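Sodium/calcium exchanger regulatory protein 1 (Loligo pealei, PDB 3PPT) binds fatty acids such as palmitoleate inside a beta-barrel, also binds polyphosphoinositides and, when phosphorylated, stimulates the squid nerve Na(+)/Ca(2+) exchanger. Local coordinates at residues A36-W49 against K52-I66. Residues are numbered along the deposited sequence; the frame is centred on the assembly and turned at random. Where two conformers were deposited one is given.
Sequences ATPTQEIKIDGDSW and KTSTTFKTTDISFTI. With PAM (palmitoleic acid), chain B.
W49 and F64 form an antiparallel hydrogen-bonded pair, joined by W49 N to F64 O and F64 N to W49 O. The ring planes differ by only 17°, but little of the phenyl lies over the indole. What sits over the F64 face is W49 CB, 3.6 Å from the ring centroid. F64 CG lies between its backbone N and carbonyl carbon (chi1 54°), which swings the ring beneath W49 CB. I66 CD1 lies over one indole face, toward the rim, and I44 CG1 over the centre of the other. With an alanine at W49, I44 and I66 would probably lose the flat surface between them, and a gap would open beside F64. The three strands 39-45, 48-54 and 59-65 form two successive hairpins in the beta-barrel of the fatty-acid-binding protein fold. A type II' turn from D45 to S48 closes the first.

Toward the ligand, Q40 and T53 lie side by side in a non-hydrogen-bonded pair, with Q40 CG 3.6 Å from T53 OG1. The Q40 chain runs on extended and brings NE2 to 2.9 Å from O1 of palmitoleic acid. Its OE1 takes a hydrogen bond from R105 NE; R125 and Y127 bond the carboxylate. The tail end, C16, lies against T53 and K58, 3.1 Å from T53 O. F57 meets A36 CB and ligand C12 at its edge, while T55 OG1 lies 3.3 Å above its plane. One water sits within hydrogen-bonding distance of T39 OG1, S54 OG, E41 OE1 and K52 O. K52 NZ turns to D61 OD1 in a 2.6 Å salt bridge.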
loop_
_atom_site.group_PDB
_atom_site.type_symbol
_atom_site.label_atom_id
_atom_site.label_comp_id
_atom_site.label_asym_id
_atom_site.label_seq_id
_atom_site.Cartn_x
_atom_site.Cartn_y
_atom_site.Cartn_z
ATOM N N ALA A 36 -5.892 5.001 -12.223
ATOM C CA ALA A 36 -6.238 5.693 -10.988
ATOM C C ALA A 36 -5.129 6.609 -10.483
ATOM O O ALA A 36 -3.945 6.401 -10.764
ATOM C CB ALA A 36 -6.607 4.685 -9.905
ATOM N N THR A 37 -5.529 7.591 -9.687
ATOM C CA THR A 37 -4.596 8.443 -8.959
ATOM C C THR A 37 -4.985 8.378 -7.487
ATOM O O THR A 37 -5.598 9.295 -6.952
ATOM C CB THR A 37 -4.643 9.902 -9.460
ATOM O OG1 THR A 37 -4.511 9.913 -10.886
ATOM C CG2 THR A 37 -3.513 10.720 -8.838
ATOM N N PRO A 38 -4.624 7.281 -6.819
ATOM C CA PRO A 38 -5.096 7.084 -5.447
ATOM C C PRO A 38 -4.502 8.050 -4.442
ATOM O O PRO A 38 -3.392 8.578 -4.616
ATOM C CB PRO A 38 -4.616 5.670 -5.116
ATOM C CG PRO A 38 -3.455 5.450 -6.037
ATOM C CD PRO A 38 -3.835 6.137 -7.304
ATOM N N THR A 39 -5.252 8.262 -3.371
ATOM C CA THR A 39 -4.710 8.900 -2.187
ATOM C C THR A 39 -4.545 7.848 -1.099
ATOM O O THR A 39 -5.300 6.869 -1.040
ATOM C CB THR A 39 -5.610 10.009 -1.645
ATOM O OG1 THR A 39 -6.866 9.452 -1.230
ATOM C CG2 THR A 39 -5.814 11.088 -2.709
ATOM N N GLN A 40 -3.575 8.071 -0.223
ATOM C CA GLN A 40 -3.460 7.298 1.006
ATOM C C GLN A 40 -3.496 8.257 2.177
ATOM O O GLN A 40 -2.801 9.286 2.181
ATOM C CB GLN A 40 -2.175 6.474 1.047
ATOM C CG GLN A 40 -2.190 5.301 0.072
ATOM C CD GLN A 40 -1.002 4.367 0.248
ATOM O OE1 GLN A 40 -0.467 4.236 1.354
ATOM N NE2 GLN A 40 -0.594 3.696 -0.834
ATOM N N GLU A 41 -4.292 7.910 3.177
ATOM C CA GLU A 41 -4.334 8.663 4.414
ATOM C C GLU A 41 -3.929 7.742 5.533
ATOM O O GLU A 41 -4.562 6.709 5.766
ATOM C CB GLU A 41 -5.722 9.218 4.632
ATOM C CG GLU A 41 -5.988 10.351 3.692
ATOM C CD GLU A 41 -7.425 10.765 3.684
ATOM O OE1 GLU A 41 -8.233 10.001 3.122
ATOM O OE2 GLU A 41 -7.739 11.849 4.233
ATOM N N ILE A 42 -2.845 8.114 6.200
ATOM C CA ILE A 42 -2.222 7.255 7.187
ATOM C C ILE A 42 -2.287 7.954 8.532
ATOM O O ILE A 42 -1.907 9.125 8.662
ATOM C CB ILE A 42 -0.753 6.978 6.782
ATOM C CG1 ILE A 42 -0.715 6.274 5.414
ATOM C CG2 ILE A 42 -0.008 6.192 7.867
ATOM C CD1 ILE A 42 0.680 5.987 4.893
ATOM N N LYS A 43 -2.809 7.238 9.519
ATOM C CA LYS A 43 -2.886 7.736 10.886
ATOM C C LYS A 43 -2.097 6.811 11.789
ATOM O O LYS A 43 -2.108 5.589 11.599
ATOM C CB LYS A 43 -4.338 7.798 11.348
ATOM C CG LYS A 43 -5.162 8.806 10.575
ATOM C CD LYS A 43 -6.648 8.614 10.808
ATOM C CE LYS A 43 -7.448 9.569 9.950
ATOM N NZ LYS A 43 -7.415 10.945 10.506
ATOM N N ILE A 44 -1.399 7.396 12.760
ATOM C CA ILE A 44 -0.570 6.631 13.673
ATOM C C ILE A 44 -0.790 7.138 15.085
ATOM O O ILE A 44 -0.721 8.346 15.342
ATOM C CB ILE A 44 0.915 6.770 13.327
ATOM C CG1 ILE A 44 1.151 6.370 11.871
ATOM C CG2 ILE A 44 1.765 5.881 14.238
ATOM C CD1 ILE A 44 2.518 6.754 11.370
ATOM N N ASP A 45 -1.079 6.214 15.993
ATOM C CA ASP A 45 -1.190 6.533 17.414
ATOM C C ASP A 45 -0.420 5.449 18.163
ATOM O O ASP A 45 -0.921 4.338 18.357
ATOM C CB ASP A 45 -2.663 6.570 17.839
ATOM C CG ASP A 45 -2.867 7.111 19.240
ATOM O OD1 ASP A 45 -1.895 7.174 20.020
ATOM O OD2 ASP A 45 -4.020 7.462 19.561
ATOM N N GLY A 46 0.803 5.770 18.575
ATOM C CA GLY A 46 1.669 4.784 19.195
ATOM C C GLY A 46 1.987 3.689 18.193
ATOM O O GLY A 46 2.546 3.963 17.128
ATOM N N ASP A 47 1.618 2.452 18.515
ATOM C CA ASP A 47 1.815 1.350 17.574
ATOM C C ASP A 47 0.530 0.963 16.842
ATOM O O ASP A 47 0.448 -0.103 16.237
ATOM C CB ASP A 47 2.445 0.131 18.252
ATOM C CG ASP A 47 1.605 -0.411 19.392
ATOM O OD1 ASP A 47 0.507 0.130 19.641
ATOM O OD2 ASP A 47 2.047 -1.389 20.039
ATOM N N SER A 48 -0.477 1.827 16.931
ATOM C CA SER A 48 -1.720 1.638 16.195
ATOM C C SER A 48 -1.685 2.452 14.908
ATOM O O SER A 48 -1.349 3.640 14.916
ATOM C CB SER A 48 -2.925 2.053 17.044
ATOM O OG SER A 48 -3.088 1.197 18.161
ATOM N N TRP A 49 -2.039 1.803 13.804
ATOM C CA TRP A 49 -2.033 2.435 12.489
ATOM C C TRP A 49 -3.363 2.262 11.783
ATOM O O TRP A 49 -4.063 1.276 11.991
ATOM C CB TRP A 49 -0.986 1.774 11.589
ATOM C CG TRP A 49 0.426 2.108 11.916
ATOM C CD1 TRP A 49 1.069 1.915 13.108
ATOM C CD2 TRP A 49 1.387 2.688 11.029
ATOM N NE1 TRP A 49 2.372 2.347 13.013
ATOM C CE2 TRP A 49 2.591 2.828 11.747
ATOM C CE3 TRP A 49 1.344 3.096 9.689
ATOM C CZ2 TRP A 49 3.744 3.371 11.176
ATOM C CZ3 TRP A 49 2.484 3.644 9.120
ATOM C CH2 TRP A 49 3.676 3.770 9.863
ATOM N N LYS A 52 -6.092 4.411 4.799
ATOM C CA LYS A 52 -7.214 4.468 3.868
ATOM C C LYS A 52 -6.673 4.792 2.486
ATOM O O LYS A 52 -6.027 5.825 2.292
ATOM C CB LYS A 52 -8.237 5.535 4.293
ATOM C CG LYS A 52 -9.393 5.670 3.298
ATOM C CD LYS A 52 -10.342 6.827 3.624
ATOM C CE LYS A 52 -11.082 6.618 4.916
ATOM N NZ LYS A 52 -12.068 5.510 4.827
ATOM N N THR A 53 -6.935 3.908 1.527
ATOM C CA THR A 53 -6.513 4.138 0.146
ATOM C C THR A 53 -7.759 4.348 -0.684
ATOM O O THR A 53 -8.616 3.467 -0.733
ATOM C CB THR A 53 -5.704 2.953 -0.428
ATOM O OG1 THR A 53 -4.614 2.651 0.458
ATOM C CG2 THR A 53 -5.154 3.301 -1.803
ATOM N N SER A 54 -7.860 5.516 -1.315
ATOM C CA SER A 54 -9.096 5.929 -1.990
ATOM C C SER A 54 -8.888 6.155 -3.479
ATOM O O SER A 54 -7.887 6.740 -3.886
ATOM C CB SER A 54 -9.614 7.242 -1.383
ATOM O OG SER A 54 -9.833 7.166 0.020
ATOM N N THR A 55 -9.850 5.703 -4.283
ATOM C CA THR A 55 -9.923 6.020 -5.706
ATOM C C THR A 55 -11.380 6.329 -6.040
ATOM O O THR A 55 -12.248 6.221 -5.182
ATOM C CB THR A 55 -9.483 4.829 -6.589
ATOM O OG1 THR A 55 -10.431 3.760 -6.447
ATOM C CG2 THR A 55 -8.075 4.338 -6.228
ATOM N N THR A 56 -11.660 6.646 -7.300
ATOM C CA THR A 56 -13.036 6.937 -7.687
ATOM C C THR A 56 -13.933 5.703 -7.710
ATOM O O THR A 56 -15.155 5.844 -7.724
ATOM C CB THR A 56 -13.115 7.605 -9.063
ATOM O OG1 THR A 56 -12.616 6.713 -10.067
ATOM C CG2 THR A 56 -12.336 8.905 -9.091
ATOM N N PHE A 57 -13.334 4.508 -7.733
ATOM C CA PHE A 57 -14.092 3.269 -7.925
ATOM C C PHE A 57 -14.004 2.296 -6.752
ATOM O O PHE A 57 -14.798 1.369 -6.681
ATOM C CB PHE A 57 -13.658 2.559 -9.217
ATOM C CG PHE A 57 -12.201 2.199 -9.246
ATOM C CD1 PHE A 57 -11.756 0.968 -8.777
ATOM C CD2 PHE A 57 -11.270 3.104 -9.729
ATOM C CE1 PHE A 57 -10.402 0.648 -8.796
ATOM C CE2 PHE A 57 -9.927 2.798 -9.743
ATOM C CZ PHE A 57 -9.487 1.568 -9.276
ATOM N N LYS A 58 -13.044 2.499 -5.849
ATOM C CA LYS A 58 -12.808 1.563 -4.749
ATOM C C LYS A 58 -11.985 2.210 -3.645
ATOM O O LYS A 58 -11.019 2.917 -3.919
ATOM C CB LYS A 58 -12.053 0.323 -5.261
ATOM C CG LYS A 58 -11.711 -0.735 -4.197
ATOM C CD LYS A 58 -12.963 -1.429 -3.693
ATOM C CE LYS A 58 -12.642 -2.511 -2.679
ATOM N NZ LYS A 58 -13.871 -3.249 -2.263
ATOM N N THR A 59 -12.359 1.943 -2.400
ATOM C CA THR A 59 -11.576 2.370 -1.241
ATOM C C THR A 59 -11.263 1.171 -0.367
ATOM O O THR A 59 -12.112 0.293 -0.182
ATOM C CB THR A 59 -12.351 3.409 -0.423
ATOM O OG1 THR A 59 -12.462 4.604 -1.193
ATOM C CG2 THR A 59 -11.638 3.751 0.885
ATOM N N THR A 60 -10.034 1.107 0.134
ATOM C CA THR A 60 -9.673 0.124 1.142
ATOM C C THR A 60 -9.337 0.830 2.441
ATOM O O THR A 60 -8.826 1.953 2.448
ATOM C CB THR A 60 -8.462 -0.732 0.727
ATOM O OG1 THR A 60 -7.333 0.114 0.470
ATOM C CG2 THR A 60 -8.794 -1.540 -0.504
ATOM N N ASP A 61 -9.635 0.149 3.538
ATOM C CA ASP A 61 -9.317 0.628 4.866
ATOM C C ASP A 61 -8.732 -0.513 5.651
ATOM O O ASP A 61 -9.307 -1.607 5.699
ATOM C CB ASP A 61 -10.580 1.092 5.580
ATOM C CG ASP A 61 -11.117 2.360 5.017
ATOM O OD1 ASP A 61 -10.519 3.417 5.299
ATOM O OD2 ASP A 61 -12.132 2.302 4.295
ATOM N N ILE A 62 -7.594 -0.271 6.282
ATOM C CA ILE A 62 -7.078 -1.238 7.222
ATOM C C ILE A 62 -6.652 -0.535 8.496
ATOM O O ILE A 62 -6.248 0.636 8.481
ATOM C CB ILE A 62 -5.898 -2.058 6.652
ATOM C CG1 ILE A 62 -4.715 -1.154 6.302
ATOM C CG2 ILE A 62 -6.336 -2.892 5.451
ATOM C CD1 ILE A 62 -3.479 -1.914 5.854
ATOM N N SER A 63 -6.772 -1.241 9.613
ATOM C CA SER A 63 -6.223 -0.757 10.870
ATOM C C SER A 63 -5.566 -1.932 11.570
ATOM O O SER A 63 -6.042 -3.065 11.480
ATOM C CB SER A 63 -7.271 -0.061 11.755
ATOM O OG SER A 63 -8.358 -0.905 12.081
ATOM N N PHE A 64 -4.448 -1.660 12.228
ATOM C CA PHE A 64 -3.625 -2.719 12.780
ATOM C C PHE A 64 -2.726 -2.216 13.879
ATOM O O PHE A 64 -2.536 -1.017 14.053
ATOM C CB PHE A 64 -2.777 -3.382 11.672
ATOM C CG PHE A 64 -1.940 -2.411 10.863
ATOM C CD1 PHE A 64 -0.646 -2.084 11.262
ATOM C CD2 PHE A 64 -2.447 -1.829 9.706
ATOM C CE1 PHE A 64 0.126 -1.211 10.520
ATOM C CE2 PHE A 64 -1.676 -0.945 8.958
ATOM C CZ PHE A 64 -0.390 -0.633 9.364
ATOM N N THR A 65 -2.185 -3.169 14.620
ATOM C CA THR A 65 -1.163 -2.918 15.616
ATOM C C THR A 65 0.136 -3.482 15.061
ATOM O O THR A 65 0.155 -4.606 14.566
ATOM C CB THR A 65 -1.494 -3.652 16.930
ATOM O OG1 THR A 65 -2.798 -3.260 17.381
ATOM C CG2 THR A 65 -0.453 -3.339 18.005
ATOM N N ILE A 66 1.211 -2.704 15.125
ATOM C CA ILE A 66 2.514 -3.185 14.678
ATOM C C ILE A 66 2.855 -4.505 15.372
ATOM O O ILE A 66 2.731 -4.626 16.590
ATOM C CB ILE A 66 3.611 -2.138 14.952
ATOM C CG1 ILE A 66 3.378 -0.891 14.081
ATOM C CG2 ILE A 66 5.007 -2.731 14.748
ATOM C CD1 ILE A 66 3.527 -1.131 12.580
HETATM C C1 PAM B . -1.159 1.657 -4.058
HETATM O O1 PAM B . -1.557 1.869 -2.884
HETATM O O2 PAM B . -0.709 2.583 -4.774
HETATM C C2 PAM B . -1.212 0.256 -4.646
HETATM C C3 PAM B . -2.006 -0.733 -3.806
HETATM C C4 PAM B . -2.071 -2.098 -4.489
HETATM C C5 PAM B . -2.997 -3.035 -3.716
HETATM C C6 PAM B . -3.105 -4.442 -4.297
HETATM C C7 PAM B . -3.559 -4.442 -5.752
HETATM C C8 PAM B . -4.942 -3.823 -5.898
HETATM C C9 PAM B . -5.344 -3.806 -7.351
HETATM C C10 PAM B . -6.511 -3.299 -7.755
HETATM C C11 PAM B . -7.510 -2.702 -6.794
HETATM C C12 PAM B . -7.753 -1.247 -7.165
HETATM C C13 PAM B . -7.091 -0.292 -6.186
HETATM C C14 PAM B . -7.846 -0.266 -4.863
HETATM C C15 PAM B . -7.243 0.782 -3.939
HETATM C C16 PAM B . -8.319 1.556 -3.217
HETATM O O HOH W 1 -8.615 7.536 -8.712
HETATM O O HOH W 2 -7.463 8.135 1.164
HETATM O O HOH W 3 3.800 -2.974 18.579
#